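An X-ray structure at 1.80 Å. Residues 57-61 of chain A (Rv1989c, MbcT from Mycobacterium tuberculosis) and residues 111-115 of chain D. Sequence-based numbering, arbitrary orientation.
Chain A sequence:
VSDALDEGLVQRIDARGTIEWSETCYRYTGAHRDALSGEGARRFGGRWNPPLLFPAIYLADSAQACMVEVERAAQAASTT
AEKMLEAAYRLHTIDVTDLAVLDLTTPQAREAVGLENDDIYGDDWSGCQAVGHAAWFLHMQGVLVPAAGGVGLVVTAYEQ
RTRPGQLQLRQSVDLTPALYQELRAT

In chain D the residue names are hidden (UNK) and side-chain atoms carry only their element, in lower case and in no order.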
# COMPACT_ATOMS: atom_id res chain seq x y z
N ILE A 57 4.24 5.99 -37.58
CA ILE A 57 4.84 5.15 -38.60
C ILE A 57 6.27 5.63 -38.83
O ILE A 57 6.49 6.83 -39.04
CB ILE A 57 4.07 5.23 -39.95
CG1 ILE A 57 2.56 5.06 -39.76
CG2 ILE A 57 4.63 4.21 -40.94
CD1 ILE A 57 1.75 5.41 -41.02
N TYR A 58 7.22 4.71 -38.81
CA TYR A 58 8.62 5.04 -39.09
C TYR A 58 9.00 4.66 -40.52
O TYR A 58 8.86 3.51 -40.92
CB TYR A 58 9.52 4.33 -38.09
CG TYR A 58 9.46 4.96 -36.71
CD1 TYR A 58 8.39 4.69 -35.85
CD2 TYR A 58 10.45 5.84 -36.28
CE1 TYR A 58 8.32 5.27 -34.58
CE2 TYR A 58 10.38 6.43 -35.02
CZ TYR A 58 9.31 6.15 -34.19
OH TYR A 58 9.26 6.72 -32.94
N LEU A 59 9.49 5.63 -41.30
CA LEU A 59 9.92 5.36 -42.67
C LEU A 59 11.34 5.85 -42.94
O LEU A 59 11.84 6.73 -42.23
CB LEU A 59 8.97 6.02 -43.67
CG LEU A 59 7.53 5.58 -43.45
CD1 LEU A 59 6.81 6.68 -42.71
CD2 LEU A 59 6.87 5.27 -44.77
N ALA A 60 11.97 5.30 -43.98
CA ALA A 60 13.32 5.70 -44.37
C ALA A 60 13.27 6.27 -45.79
O ALA A 60 12.36 5.94 -46.55
CB ALA A 60 14.27 4.51 -44.31
N ASP A 61 14.24 7.11 -46.15
CA ASP A 61 14.17 7.79 -47.44
C ASP A 61 14.84 7.01 -48.56
O ASP A 61 14.98 7.52 -49.66
CB ASP A 61 14.76 9.20 -47.35
CG ASP A 61 16.28 9.21 -47.15
OD1 ASP A 61 16.85 8.21 -46.67
OD2 ASP A 61 16.88 10.24 -47.48
N UNK D 111 5.89 -4.14 -36.81
CA UNK D 111 5.62 -2.92 -37.57
C UNK D 111 6.88 -2.16 -37.97
O UNK D 111 6.81 -1.03 -38.46
o UNK D 111 2.50 -0.33 -36.38
c UNK D 111 2.19 -1.54 -36.40
c UNK D 111 4.68 -1.99 -36.77
c UNK D 111 3.28 -2.58 -36.62
o UNK D 111 1.02 -1.94 -36.26
N UNK D 112 8.03 -2.80 -37.79
CA UNK D 112 9.27 -2.18 -38.24
C UNK D 112 9.58 -0.85 -37.58
O UNK D 112 10.14 0.05 -38.21
N UNK D 113 9.23 -0.72 -36.30
CA UNK D 113 9.54 0.47 -35.53
C UNK D 113 11.04 0.61 -35.41
O UNK D 113 11.71 -0.35 -35.07
c UNK D 113 7.36 0.28 -34.26
c UNK D 113 9.26 1.61 -33.30
c UNK D 113 8.88 0.41 -34.12
N UNK D 114 11.57 1.79 -35.71
CA UNK D 114 13.02 2.03 -35.64
C UNK D 114 13.47 1.98 -34.18
O UNK D 114 12.86 2.62 -33.32
c UNK D 114 13.14 3.47 -37.74
c UNK D 114 13.40 3.38 -36.26
c UNK D 114 12.41 2.49 -39.80
c UNK D 114 12.69 3.67 -40.47
c UNK D 114 13.20 4.75 -39.78
c UNK D 114 12.64 2.39 -38.45
c UNK D 114 13.43 4.64 -38.41
N UNK D 115 14.52 1.23 -33.89
CA UNK D 115 14.89 1.00 -32.49
C UNK D 115 16.04 1.89 -32.04
O UNK D 115 16.50 2.75 -32.79
OXT UNK D 115 16.52 1.79 -30.91
c UNK D 115 16.35 -0.95 -33.15
c UNK D 115 13.99 -1.34 -32.42
c UNK D 115 15.24 -0.48 -32.23
O HOH W 1 6.84 2.16 -37.49

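Position 111 of chain D carries five side-chain atoms, three carbons in a chain and two oxygens on the third. An unbranched chain ending in a carbon with two oxygens is a carboxylate, and its length of three carbons makes the residue D:Glu111. Its side chain makes no contact with the chain A stretch, and both carboxylate oxygens are hydrogen-bonded elsewhere in the structure. The link to chain A runs instead through the backbone: water 1 accepts a hydrogen bond from A:Tyr58 N at 2.9 Å and donates a weak one to D:Glu111 O at 3.3 Å.

Position 112 has no side-chain atoms at all, which identifies D:Gly112. Its phi/psi of 60/35 agrees, since a positive phi by itself favours glycine. A CB built here would find nothing of the chain A stretch within 5.5 Å, so the backbone conformation, rather than crowding from these residues, is what fits the absence of a side chain.

At position 113 three carbons are present, one bonded to the other two. Branching at the first carbon, with no further atoms, gives D:Val113. Its CA lies 5.9 Å from the CA of A:Tyr58, and its CG1 comes within 4.0 Å of A:Tyr58 CE1, an apolar contact with the tyrosine ring.

Position 114 shows one carbon followed by a six-carbon ring, with no oxygen attached. This is D:Phe114, with chi1 in the m well and CA-to-CB directed toward chain A. A:Tyr58 CB sits over one ring face, 3.6 Å from the ring centroid and 9° off its normal, in a CH-pi contact. The far end of the ring reaches along the strand: CE2 lies 3.4 Å from A:Leu59 O, and CZ lies 4.2 Å from A:Ala60 CB.

Position 115 again has one carbon bearing two others, the pattern of valine, and its backbone ends in O and OXT. D:Val115 is therefore the C-terminal residue; its CA-to-CB bond points away from chain A and it makes no contact with this stretch.

The contact, which buries 252 Å² in total, centres on A:Tyr58 and D:Phe114. Their rings meet obliquely, with planes at 49°, while the backbone D:Phe114 N lies over one face of the tyrosine ring. No direct hydrogen bond joins the two stretches. Apolar packing of D:Val113 and D:Phe114 against the strand is supplemented by the single water between A:Tyr58 N and D:Glu111 O.

Chain D 111-115: EGVFV
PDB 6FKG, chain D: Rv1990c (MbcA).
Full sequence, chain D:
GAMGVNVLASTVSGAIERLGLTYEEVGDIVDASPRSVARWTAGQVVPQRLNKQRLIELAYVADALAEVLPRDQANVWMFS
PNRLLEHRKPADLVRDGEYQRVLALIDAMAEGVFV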